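Local coordinates for protein thiamine-phosphate synthase (Pyrococcus furiosus, PDB 1XI3) that probably condenses hydroxymethylpyrimidine diphosphate with a thiazole phosphate to give thiamine monophosphate, a magnesium-dependent step in thiamine biosynthesis, at residues N13-Y18 / K162-A167; G39-Q44 / E205-V210; D77-A82 / K103-N108; A113-L118 / L122-K127. All coordinates share one frame; numbering follows the deposited sequence.

Contact 1 (N13-Y18 / K162-A167); sequences NKLKLY and KIPVVA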
loop_
_atom_site.group_PDB
_atom_site.type_symbol
_atom_site.label_atom_id
_atom_site.label_comp_id
_atom_site.label_asym_id
_atom_site.label_seq_id
_atom_site.Cartn_x
_atom_site.Cartn_y
_atom_site.Cartn_z
ATOM N N ASN A 13 17.072 -21.590 -6.630
ATOM C CA ASN A 13 18.200 -21.718 -5.726
ATOM C C ASN A 13 18.256 -20.639 -4.674
ATOM O O ASN A 13 18.648 -20.895 -3.543
ATOM C CB ASN A 13 19.495 -21.772 -6.513
ATOM C CG ASN A 13 19.569 -23.009 -7.390
ATOM O OD1 ASN A 13 19.221 -24.122 -6.953
ATOM N ND2 ASN A 13 20.007 -22.828 -8.635
ATOM N N LYS A 14 17.821 -19.433 -5.008
ATOM C CA LYS A 14 17.855 -18.360 -4.019
ATOM C C LYS A 14 16.707 -18.376 -2.997
ATOM O O LYS A 14 16.739 -17.624 -2.026
ATOM C CB LYS A 14 17.896 -16.991 -4.712
ATOM C CG LYS A 14 19.172 -16.744 -5.519
ATOM N N LEU A 15 15.731 -19.281 -3.173
ATOM C CA LEU A 15 14.633 -19.437 -2.181
ATOM C C LEU A 15 14.975 -20.395 -1.044
ATOM O O LEU A 15 14.160 -20.653 -0.135
ATOM C CB LEU A 15 13.347 -19.896 -2.878
ATOM C CG LEU A 15 12.667 -18.888 -3.838
ATOM C CD1 LEU A 15 11.499 -19.569 -4.537
ATOM C CD2 LEU A 15 12.205 -17.665 -3.118
ATOM N N LYS A 16 16.209 -20.907 -1.005
ATOM C CA LYS A 16 16.492 -21.995 -0.077
ATOM C C LYS A 16 16.357 -21.657 1.428
ATOM O O LYS A 16 15.832 -22.453 2.205
ATOM C CB LYS A 16 17.826 -22.688 -0.421
ATOM C CG LYS A 16 19.032 -21.864 -0.415
ATOM C CD LYS A 16 20.228 -22.703 -0.968
ATOM N N LEU A 17 16.853 -20.498 1.848
ATOM C CA LEU A 17 16.679 -20.071 3.218
ATOM C C LEU A 17 16.111 -18.658 3.181
ATOM O O LEU A 17 16.824 -17.676 2.967
ATOM C CB LEU A 17 17.981 -20.134 4.025
ATOM C CG LEU A 17 17.818 -19.773 5.510
ATOM C CD1 LEU A 17 16.741 -20.644 6.267
ATOM C CD2 LEU A 17 19.144 -19.847 6.247
ATOM N N TYR A 18 14.805 -18.603 3.426
ATOM C CA TYR A 18 13.985 -17.438 3.209
ATOM C C TYR A 18 13.592 -16.886 4.600
ATOM O O TYR A 18 12.868 -17.512 5.335
ATOM C CB TYR A 18 12.763 -17.924 2.420
ATOM C CG TYR A 18 11.846 -16.874 1.843
ATOM C CD1 TYR A 18 11.747 -16.707 0.469
ATOM C CD2 TYR A 18 11.049 -16.091 2.660
ATOM C CE1 TYR A 18 10.891 -15.742 -0.094
ATOM C CE2 TYR A 18 10.180 -15.104 2.099
ATOM C CZ TYR A 18 10.115 -14.939 0.743
ATOM O OH TYR A 18 9.256 -14.004 0.190
ATOM N N LYS A 162 4.657 -27.199 -10.601
ATOM C CA LYS A 162 5.940 -27.175 -11.306
ATOM C C LYS A 162 6.826 -25.990 -10.912
ATOM O O LYS A 162 8.027 -25.994 -11.204
ATOM C CB LYS A 162 5.682 -27.112 -12.805
ATOM C CG LYS A 162 4.917 -28.317 -13.312
ATOM N N ILE A 163 6.224 -24.981 -10.282
ATOM C CA ILE A 163 6.968 -23.817 -9.796
ATOM C C ILE A 163 7.585 -24.093 -8.409
ATOM O O ILE A 163 7.170 -25.021 -7.689
ATOM C CB ILE A 163 6.083 -22.539 -9.705
ATOM C CG1 ILE A 163 4.809 -22.769 -8.848
ATOM C CG2 ILE A 163 5.694 -22.048 -11.097
ATOM C CD1 ILE A 163 4.019 -21.540 -8.543
ATOM N N PRO A 164 8.633 -23.314 -8.035
ATOM C CA PRO A 164 9.236 -23.527 -6.747
ATOM C C PRO A 164 8.286 -23.362 -5.579
ATOM O O PRO A 164 7.378 -22.527 -5.629
ATOM C CB PRO A 164 10.314 -22.465 -6.670
ATOM C CG PRO A 164 10.626 -22.145 -8.097
ATOM C CD PRO A 164 9.340 -22.284 -8.809
ATOM N N VAL A 165 8.526 -24.170 -4.566
ATOM C CA VAL A 165 7.720 -24.171 -3.333
ATOM C C VAL A 165 8.639 -23.939 -2.138
ATOM O O VAL A 165 9.616 -24.680 -1.940
ATOM C CB VAL A 165 6.953 -25.504 -3.157
ATOM C CG1 VAL A 165 6.120 -25.472 -1.853
ATOM C CG2 VAL A 165 6.124 -25.820 -4.389
ATOM N N VAL A 166 8.319 -22.902 -1.346
ATOM C CA VAL A 166 8.962 -22.621 -0.080
ATOM C C VAL A 166 7.982 -23.006 1.030
ATOM O O VAL A 166 6.839 -22.529 1.051
ATOM C CB VAL A 166 9.326 -21.141 0.038
ATOM C CG1 VAL A 166 9.991 -20.870 1.341
ATOM C CG2 VAL A 166 10.243 -20.738 -1.127
ATOM N N ALA A 167 8.395 -23.900 1.921
ATOM C CA ALA A 167 7.557 -24.277 3.077
ATOM C C ALA A 167 7.570 -23.147 4.082
ATOM O O ALA A 167 8.605 -22.507 4.268
ATOM C CB ALA A 167 8.116 -25.535 3.751
#
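Leu15 meets both Val166 and Pro164, and these methyl and methylene contacts carry most of the join. The nearest approach to the valine is Leu15 CB against Val166 CG2 at 3.7 Å. Farther out, Leu15 CD1 lies 3.8 Å from that same methyl and 3.8 Å from Pro164 CB, a branch placed where the proline and the valine can both reach it. The leucine crosses each partner at about a right angle. Val166 divides its methyls: with CG1 anti to the backbone N (chi1 -180°), CG2 is left for Leu15 while CG1 approaches Tyr18 CB more loosely, at 4.2 Å. Within 13-18, Leu15 CD2 lies at the edge of the Tyr18 ring, in its plane. An alanine in place of Leu15 would keep the CB contact but would probably leave Pro164 CB without this partner and open a gap beside Val166 CG2.

In the next shell, the Tyr18 hydroxyl is hydrogen-bonded to Tyr131 and to Gln44, a predicted pyrimidine-binding residue, while the Tyr18 ring meets Phe74. Leu15 and Pro164 come just before strands 17-20 and 165-168 of the parallel eight-stranded TIM barrel. Strand 186-189 lies between those two in the sheet; its Ala188 touches both Tyr18 and Val166, and Tyr131 of strand 131-135 packs on Leu15 and Pro164.

Contact 2 (G39-Q44 / E205-V210); sequences GATAIQ and ELRKIV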
loop_
_atom_site.group_PDB
_atom_site.type_symbol
_atom_site.label_atom_id
_atom_site.label_comp_id
_atom_site.label_asym_id
_atom_site.label_seq_id
_atom_site.Cartn_x
_atom_site.Cartn_y
_atom_site.Cartn_z
ATOM N N GLY A 39 23.714 -16.310 6.383
ATOM C CA GLY A 39 23.512 -17.090 5.150
ATOM C C GLY A 39 22.107 -17.134 4.590
ATOM O O GLY A 39 21.822 -17.938 3.718
ATOM N N ALA A 40 21.218 -16.251 5.051
ATOM C CA ALA A 40 19.908 -16.129 4.383
ATOM C C ALA A 40 20.091 -15.826 2.909
ATOM O O ALA A 40 20.974 -15.006 2.507
ATOM C CB ALA A 40 19.086 -15.058 5.038
ATOM N N THR A 41 19.289 -16.478 2.067
ATOM C CA THR A 41 19.378 -16.276 0.634
ATOM C C THR A 41 18.283 -15.350 0.078
ATOM O O THR A 41 18.400 -14.812 -1.014
ATOM C CB THR A 41 19.386 -17.609 -0.128
ATOM O OG1 THR A 41 18.160 -18.328 0.123
ATOM C CG2 THR A 41 20.570 -18.454 0.298
ATOM N N ALA A 42 17.232 -15.181 0.876
ATOM C CA ALA A 42 16.125 -14.296 0.535
ATOM C C ALA A 42 15.613 -13.673 1.824
ATOM O O ALA A 42 15.609 -14.307 2.856
ATOM C CB ALA A 42 14.997 -15.064 -0.168
ATOM N N ILE A 43 15.184 -12.414 1.730
ATOM C CA ILE A 43 14.626 -11.677 2.831
ATOM C C ILE A 43 13.276 -11.129 2.397
ATOM O O ILE A 43 13.126 -10.636 1.288
ATOM C CB ILE A 43 15.520 -10.469 3.196
ATOM C CG1 ILE A 43 16.910 -10.928 3.681
ATOM C CG2 ILE A 43 14.894 -9.566 4.241
ATOM C CD1 ILE A 43 16.908 -11.711 4.927
ATOM N N GLN A 44 12.303 -11.234 3.284
ATOM C CA GLN A 44 11.000 -10.616 3.072
ATOM C C GLN A 44 10.746 -9.620 4.194
ATOM O O GLN A 44 10.756 -9.975 5.396
ATOM C CB GLN A 44 9.871 -11.653 3.023
ATOM C CG GLN A 44 8.518 -11.045 2.790
ATOM C CD GLN A 44 7.412 -12.031 3.080
ATOM O OE1 GLN A 44 6.662 -11.873 4.047
ATOM N NE2 GLN A 44 7.337 -13.075 2.287
ATOM N N GLU A 205 22.817 -22.085 11.348
ATOM C CA GLU A 205 22.387 -23.460 11.628
ATOM C C GLU A 205 21.377 -23.955 10.604
ATOM O O GLU A 205 21.464 -25.058 10.094
ATOM C CB GLU A 205 21.726 -23.532 12.989
ATOM C CG GLU A 205 22.653 -23.273 14.160
ATOM C CD GLU A 205 21.909 -23.218 15.497
ATOM O OE1 GLU A 205 20.664 -23.405 15.519
ATOM O OE2 GLU A 205 22.584 -22.979 16.525
ATOM N N LEU A 206 20.403 -23.114 10.300
ATOM C CA LEU A 206 19.403 -23.481 9.333
ATOM C C LEU A 206 19.996 -23.600 7.969
ATOM O O LEU A 206 19.645 -24.500 7.221
ATOM C CB LEU A 206 18.231 -22.467 9.362
ATOM C CG LEU A 206 17.330 -22.664 10.577
ATOM C CD1 LEU A 206 16.488 -21.377 10.891
ATOM C CD2 LEU A 206 16.424 -23.867 10.418
ATOM N N ARG A 207 20.899 -22.694 7.604
ATOM C CA ARG A 207 21.483 -22.714 6.288
ATOM C C ARG A 207 22.252 -24.015 6.055
ATOM O O ARG A 207 22.221 -24.586 4.960
ATOM C CB ARG A 207 22.431 -21.530 6.090
ATOM C CG ARG A 207 23.124 -21.473 4.708
ATOM C CD ARG A 207 22.177 -21.386 3.554
ATOM N NE ARG A 207 22.855 -21.492 2.283
ATOM C CZ ARG A 207 23.523 -20.511 1.664
ATOM N NH1 ARG A 207 23.567 -19.252 2.130
ATOM N NH2 ARG A 207 24.127 -20.782 0.513
ATOM N N LYS A 208 22.952 -24.433 7.087
ATOM C CA LYS A 208 23.714 -25.676 7.040
ATOM C C LYS A 208 22.783 -26.852 6.796
ATOM O O LYS A 208 23.043 -27.679 5.917
ATOM C CB LYS A 208 24.460 -25.871 8.347
ATOM C CG LYS A 208 25.472 -27.062 8.298
ATOM C CD LYS A 208 26.387 -27.018 9.496
ATOM N N ILE A 209 21.690 -26.897 7.564
ATOM C CA ILE A 209 20.671 -27.947 7.412
ATOM C C ILE A 209 20.144 -27.963 5.991
ATOM O O ILE A 209 20.052 -28.996 5.350
ATOM C CB ILE A 209 19.509 -27.807 8.435
ATOM C CG1 ILE A 209 20.016 -28.010 9.880
ATOM C CG2 ILE A 209 18.396 -28.807 8.126
ATOM C CD1 ILE A 209 18.975 -27.698 10.955
ATOM N N VAL A 210 19.776 -26.792 5.479
ATOM C CA VAL A 210 19.373 -26.693 4.107
ATOM C C VAL A 210 20.405 -27.248 3.114
ATOM O O VAL A 210 20.028 -27.978 2.191
ATOM C CB VAL A 210 19.035 -25.224 3.741
ATOM C CG1 VAL A 210 18.788 -25.082 2.288
ATOM C CG2 VAL A 210 17.757 -24.807 4.514
#
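Two torsions carry Arg207 out to Gly39 and Thr41: CG stands anti to the backbone N (chi1 179°), and the chain then bends at chi2 (60°), which turns the guanidinium toward the loop ahead of strand 42-45. There NH1 donates to Gly39 O at 2.7 Å. The short bond is somewhat bent, with an N-H...O angle of 145°. It falls in the carbonyl plane on a lone pair, although the oxygen is tilted from the guanidinium plane.

The aliphatic part follows the same carbonyl, with Arg207 CD 3.5 Å from Gly39 O. Thr41 adds a second kind of contact, its CG2 lying over one guanidinium face, offset toward the rim, and 3.6 Å from Arg207 NH1. Its hydroxyl is engaged on another side, hydrogen-bonded to Lys14 O and Leu17 N. Gly39 has positive phi in a Schellman motif that ends helix 28-37; a CB there would crowd Arg207 CG as well as the preceding carbonyl oxygen.

Arg207 NE also forms a salt bridge with Glu211, one helical turn on, which probably helps fix the guanidinium's rotation. A leucine at Arg207 would probably leave Gly39 O without this donor and Glu211 without this salt-bridge partner.

The contact lies at the surface, away from the annotated sites. It ties the final helix, 199-214, to the turn between helix 28-37 and strand 42-45, while the Arg207 side chain also touches Leu17 on the neighbouring strand 17-20.

Contact 3 (D77-A82 / K103-N108); sequences DRVDVA and KEIAPN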
loop_
_atom_site.group_PDB
_atom_site.type_symbol
_atom_site.label_atom_id
_atom_site.label_comp_id
_atom_site.label_asym_id
_atom_site.label_seq_id
_atom_site.Cartn_x
_atom_site.Cartn_y
_atom_site.Cartn_z
ATOM N N ASP A 77 2.788 -8.261 0.697
ATOM C CA ASP A 77 1.544 -7.511 0.369
ATOM C C ASP A 77 1.799 -6.337 -0.560
ATOM O O ASP A 77 1.309 -6.310 -1.699
ATOM C CB ASP A 77 0.913 -7.071 1.717
ATOM C CG ASP A 77 -0.425 -6.340 1.618
ATOM O OD1 ASP A 77 -1.023 -6.140 2.730
ATOM O OD2 ASP A 77 -0.880 -5.929 0.548
ATOM N N ARG A 78 2.577 -5.380 -0.081
ATOM C CA ARG A 78 2.575 -4.016 -0.625
ATOM C C ARG A 78 3.369 -3.861 -1.919
ATOM O O ARG A 78 4.598 -3.682 -1.900
ATOM C CB ARG A 78 3.057 -2.996 0.474
ATOM C CG ARG A 78 2.141 -2.930 1.679
ATOM C CD ARG A 78 0.851 -2.178 1.299
ATOM N NE ARG A 78 1.160 -0.799 0.993
ATOM C CZ ARG A 78 1.234 0.168 1.910
ATOM N NH1 ARG A 78 0.974 -0.074 3.165
ATOM N NH2 ARG A 78 1.579 1.371 1.551
ATOM N N VAL A 79 2.648 -3.883 -3.052
ATOM C CA VAL A 79 3.254 -3.730 -4.383
ATOM C C VAL A 79 3.847 -2.300 -4.565
ATOM O O VAL A 79 4.879 -2.109 -5.223
ATOM C CB VAL A 79 2.226 -4.031 -5.452
ATOM C CG1 VAL A 79 2.762 -3.701 -6.834
ATOM C CG2 VAL A 79 1.747 -5.459 -5.363
ATOM N N ASP A 80 3.203 -1.303 -3.971
ATOM C CA ASP A 80 3.701 0.087 -4.032
ATOM C C ASP A 80 5.081 0.165 -3.416
ATOM O O ASP A 80 6.020 0.740 -4.000
ATOM C CB ASP A 80 2.766 1.101 -3.362
ATOM C CG ASP A 80 2.378 0.745 -1.928
ATOM O OD1 ASP A 80 2.263 -0.451 -1.608
ATOM O OD2 ASP A 80 2.146 1.708 -1.135
ATOM N N VAL A 81 5.206 -0.414 -2.232
ATOM C CA VAL A 81 6.491 -0.409 -1.533
ATOM C C VAL A 81 7.552 -1.191 -2.322
ATOM O O VAL A 81 8.655 -0.711 -2.514
ATOM C CB VAL A 81 6.339 -0.917 -0.121
ATOM C CG1 VAL A 81 7.716 -1.023 0.579
ATOM C CG2 VAL A 81 5.401 0.023 0.678
ATOM N N ALA A 82 7.180 -2.379 -2.795
ATOM C CA ALA A 82 8.066 -3.210 -3.597
ATOM C C ALA A 82 8.575 -2.419 -4.799
ATOM O O ALA A 82 9.754 -2.420 -5.093
ATOM C CB ALA A 82 7.363 -4.487 -4.031
ATOM N N LYS A 103 0.443 -8.406 -11.344
ATOM C CA LYS A 103 1.273 -8.625 -12.533
ATOM C C LYS A 103 1.060 -7.527 -13.560
ATOM O O LYS A 103 1.990 -7.125 -14.260
ATOM C CB LYS A 103 0.967 -9.993 -13.153
ATOM C CG LYS A 103 1.446 -11.175 -12.310
ATOM C CD LYS A 103 1.431 -12.527 -13.044
ATOM C CE LYS A 103 2.531 -12.658 -14.118
ATOM N NZ LYS A 103 3.887 -12.018 -13.769
ATOM N N GLU A 104 -0.167 -7.033 -13.655
ATOM C CA GLU A 104 -0.477 -5.957 -14.571
ATOM C C GLU A 104 0.204 -4.640 -14.188
ATOM O O GLU A 104 0.772 -3.940 -15.045
ATOM C CB GLU A 104 -2.004 -5.764 -14.653
ATOM C CG GLU A 104 -2.457 -4.747 -15.683
ATOM C CD GLU A 104 -2.260 -5.269 -17.112
ATOM O OE1 GLU A 104 -2.671 -6.423 -17.387
ATOM O OE2 GLU A 104 -1.692 -4.540 -17.950
ATOM N N ILE A 105 0.156 -4.277 -12.909
ATOM C CA ILE A 105 0.706 -3.012 -12.469
ATOM C C ILE A 105 2.214 -3.059 -12.184
ATOM O O ILE A 105 2.871 -2.014 -12.148
ATOM C CB ILE A 105 -0.060 -2.415 -11.252
ATOM C CG1 ILE A 105 0.041 -3.290 -10.004
ATOM C CG2 ILE A 105 -1.511 -2.235 -11.611
ATOM C CD1 ILE A 105 -0.373 -2.562 -8.760
ATOM N N ALA A 106 2.751 -4.266 -12.035
ATOM C CA ALA A 106 4.147 -4.454 -11.669
ATOM C C ALA A 106 4.702 -5.639 -12.431
ATOM O O ALA A 106 5.024 -6.661 -11.867
ATOM C CB ALA A 106 4.257 -4.646 -10.169
ATOM N N PRO A 107 4.804 -5.495 -13.769
ATOM C CA PRO A 107 5.155 -6.649 -14.572
ATOM C C PRO A 107 6.552 -7.238 -14.382
ATOM O O PRO A 107 6.797 -8.355 -14.848
ATOM C CB PRO A 107 5.007 -6.122 -16.018
ATOM C CG PRO A 107 5.047 -4.663 -15.920
ATOM C CD PRO A 107 4.508 -4.303 -14.578
ATOM N N ASN A 108 7.457 -6.496 -13.774
ATOM C CA ASN A 108 8.819 -7.010 -13.540
ATOM C C ASN A 108 9.053 -7.657 -12.175
ATOM O O ASN A 108 10.123 -8.221 -11.956
ATOM C CB ASN A 108 9.841 -5.909 -13.776
ATOM C CG ASN A 108 9.820 -5.410 -15.197
ATOM O OD1 ASN A 108 9.408 -6.116 -16.094
ATOM N ND2 ASN A 108 10.260 -4.181 -15.397
#
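Apolar contact joins the two segments through one methyl, Val79 CG1, which Ile105 and Ala106 share. Ala106 CB stands 3.8 Å from Val79 CG1, and Ile105 CD1 is 3.9 Å from the same atom. The valine's first torsion (chi1 172°) sets CG1 anti to the backbone N and turns it to the far helix end. The isoleucine reaches it with the tip of its longer branch, the two side chains crossing obliquely. Only 95 Å² is buried in all, consistent with a single methyl touching two side chains.

Ionic bonding lies within 77-82, around the start of helix 79-85. Arg78, at the N-cap position, grips Asp80 side-on: NE donates to Asp80 OD1 at 2.8 Å and NH2 to Asp80 OD2 at 2.8 Å. Both oxygens use their syn lone pairs, and the NH2 bond is almost straight at 173°. With both acceptors close to the guanidinium plane, the pairing holds the two flat groups nearly coplanar. Thr52 gives Arg78 NH2 another partner.

The dimer interface adds further contacts. Asp77 OD2 is hydrogen-bonded to Thr52 of the second subunit, and Ile105 packs on that subunit's Asp80. The Arg78 NE atoms of the two chains come close, a proximity that each Asp80 probably eases.

Asp77 is a predicted magnesium ligand, as is Asp96. The apolar contact joins the first turn of helix 79-85, which follows strand 72-76, to the C-terminal end of helix 99-105, which follows strand 89-92.

Contact 4 (A113-L118 / L122-K127); sequences ASVYSL and LEAEKK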
loop_
_atom_site.group_PDB
_atom_site.type_symbol
_atom_site.label_atom_id
_atom_site.label_comp_id
_atom_site.label_asym_id
_atom_site.label_seq_id
_atom_site.Cartn_x
_atom_site.Cartn_y
_atom_site.Cartn_z
ATOM N N ALA A 113 3.115 -16.454 -3.965
ATOM C CA ALA A 113 1.748 -16.633 -3.491
ATOM C C ALA A 113 1.700 -17.436 -2.198
ATOM O O ALA A 113 2.234 -18.559 -2.144
ATOM C CB ALA A 113 0.934 -17.317 -4.581
ATOM N N SER A 114 1.011 -16.906 -1.179
ATOM C CA SER A 114 0.812 -17.588 0.093
ATOM C C SER A 114 -0.403 -18.492 -0.072
ATOM O O SER A 114 -1.496 -17.998 -0.389
ATOM C CB SER A 114 0.575 -16.610 1.242
ATOM O OG SER A 114 1.721 -15.810 1.522
ATOM N N VAL A 115 -0.202 -19.785 0.084
ATOM C CA VAL A 115 -1.260 -20.785 -0.214
ATOM C C VAL A 115 -1.387 -21.734 0.962
ATOM O O VAL A 115 -0.401 -22.106 1.587
ATOM C CB VAL A 115 -1.001 -21.541 -1.506
ATOM C CG1 VAL A 115 -0.933 -20.552 -2.695
ATOM C CG2 VAL A 115 0.242 -22.409 -1.414
ATOM N N TYR A 116 -2.624 -22.151 1.240
ATOM C CA TYR A 116 -2.939 -22.917 2.451
ATOM C C TYR A 116 -3.745 -24.204 2.142
ATOM O O TYR A 116 -4.362 -24.838 3.075
ATOM C CB TYR A 116 -3.728 -22.040 3.402
ATOM C CG TYR A 116 -3.019 -20.750 3.817
ATOM C CD1 TYR A 116 -2.250 -20.704 4.981
ATOM C CD2 TYR A 116 -3.103 -19.601 3.031
ATOM C CE1 TYR A 116 -1.599 -19.562 5.359
ATOM C CE2 TYR A 116 -2.446 -18.429 3.413
ATOM C CZ TYR A 116 -1.691 -18.431 4.577
ATOM O OH TYR A 116 -1.018 -17.290 5.008
ATOM N N SER A 117 -3.688 -24.609 0.874
ATOM C CA SER A 117 -4.385 -25.819 0.363
ATOM C C SER A 117 -3.884 -26.148 -0.996
ATOM O O SER A 117 -3.360 -25.272 -1.716
ATOM C CB SER A 117 -5.906 -25.576 0.299
ATOM O OG SER A 117 -6.261 -24.665 -0.730
ATOM N N LEU A 118 -4.111 -27.387 -1.419
ATOM C CA LEU A 118 -3.827 -27.794 -2.776
ATOM C C LEU A 118 -4.549 -26.940 -3.833
ATOM O O LEU A 118 -3.936 -26.513 -4.817
ATOM C CB LEU A 118 -4.193 -29.282 -2.951
ATOM C CG LEU A 118 -3.946 -29.875 -4.311
ATOM C CD1 LEU A 118 -2.475 -29.725 -4.732
ATOM C CD2 LEU A 118 -4.376 -31.346 -4.303
ATOM N N LEU A 122 -2.706 -24.730 -6.801
ATOM C CA LEU A 122 -2.913 -24.881 -8.225
ATOM C C LEU A 122 -3.435 -23.601 -8.873
ATOM O O LEU A 122 -3.023 -23.236 -9.994
ATOM C CB LEU A 122 -3.888 -26.053 -8.449
ATOM C CG LEU A 122 -3.323 -27.413 -8.023
ATOM C CD1 LEU A 122 -4.431 -28.495 -7.972
ATOM C CD2 LEU A 122 -2.187 -27.822 -8.955
ATOM N N GLU A 123 -4.325 -22.910 -8.162
ATOM C CA GLU A 123 -4.922 -21.668 -8.640
ATOM C C GLU A 123 -3.863 -20.619 -8.730
ATOM O O GLU A 123 -3.772 -19.935 -9.730
ATOM C CB GLU A 123 -6.006 -21.164 -7.713
ATOM C CG GLU A 123 -6.628 -19.862 -8.160
ATOM N N ALA A 124 -3.039 -20.502 -7.693
ATOM C CA ALA A 124 -1.947 -19.505 -7.756
ATOM C C ALA A 124 -0.978 -19.767 -8.905
ATOM O O ALA A 124 -0.603 -18.854 -9.618
ATOM C CB ALA A 124 -1.209 -19.435 -6.452
ATOM N N GLU A 125 -0.589 -21.016 -9.101
ATOM C CA GLU A 125 0.245 -21.357 -10.230
ATOM C C GLU A 125 -0.451 -20.994 -11.535
ATOM O O GLU A 125 0.155 -20.394 -12.426
ATOM C CB GLU A 125 0.622 -22.832 -10.180
ATOM C CG GLU A 125 1.502 -23.302 -11.342
ATOM C CD GLU A 125 1.822 -24.802 -11.271
ATOM O OE1 GLU A 125 0.911 -25.610 -11.003
ATOM O OE2 GLU A 125 2.987 -25.174 -11.462
ATOM N N LYS A 126 -1.744 -21.327 -11.644
ATOM C CA LYS A 126 -2.488 -21.047 -12.879
ATOM C C LYS A 126 -2.483 -19.543 -13.199
ATOM O O LYS A 126 -2.331 -19.157 -14.359
ATOM C CB LYS A 126 -3.930 -21.577 -12.795
ATOM C CG LYS A 126 -4.705 -21.510 -14.124
ATOM C CD LYS A 126 -6.176 -21.916 -13.932
ATOM C CE LYS A 126 -7.134 -21.354 -15.016
ATOM N NZ LYS A 126 -7.134 -22.136 -16.306
ATOM N N LYS A 127 -2.623 -18.714 -12.162
ATOM C CA LYS A 127 -2.671 -17.261 -12.297
ATOM C C LYS A 127 -1.307 -16.639 -12.622
ATOM O O LYS A 127 -1.219 -15.441 -12.942
ATOM C CB LYS A 127 -3.254 -16.646 -11.039
ATOM C CG LYS A 127 -4.687 -17.022 -10.777
ATOM C CD LYS A 127 -5.685 -15.914 -11.110
ATOM C CE LYS A 127 -6.465 -15.453 -9.865
ATOM N NZ LYS A 127 -7.080 -16.611 -9.096
#
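Within a beta-alpha-beta unit of the TIM barrel, strand 110-115, helix 118-127 and strand 131-135, Ala113 and Val115 of the first strand pack on Ala124 of the helix. The two alanine methyls meet directly, Ala113 CB to Ala124 CB at 3.5 Å, and the small residues let the helix backbone come close, with their CA atoms 6.3 Å apart. Val115 CG1 approaches the same Ala124 CB at 3.9 Å; chi1 of -60° puts that methyl anti to the carbonyl carbon. Ser114, between them, turns its CB away from the helix and is a predicted pyrimidine-binding residue, consistent with a strand whose side chains alternate between the helix and the predicted substrate site.

Around this patch, Ile99 of helix 99-105 and Leu132 of strand 131-135 each touch both alanines. The helix start is shaped by Ser117 at the N-cap, whose OG accepts from Glu120 N. Leu118 opens the helix and Leu122 stands one turn on, with Leu118 CG lying 3.9 Å from Leu122 CD1. Their backbones are joined by Leu122 N donating to Leu118 O at 2.9 Å, with an N-H...O angle of 163°.

Contacts 1 and 2 adjoin, with centres 11 Å apart: Leu17 O lies 2.9 Å from Thr41 N, a probable hydrogen bond, and strands 17-20 and 42-45 are neighbours in the barrel sheet. Contact 4 meets contact 1 through Glu125 OE2, 2.8 Å from Lys162 N. Contacts 3 and 4 follow in series and barely touch, their centres 18 Å apart. Contact 2 lies across the chain's centre from both, about 25 Å from contact 3 and 24 Å from contact 4, centre to centre. Around the predicted sites, the Tyr18 side chain of contact 1 is about 7 Å from that of Asp76, a predicted pyrimidine-binding residue, and the Val79 side chain of contact 3 about 7 Å from that of Asp96, a predicted magnesium ligand.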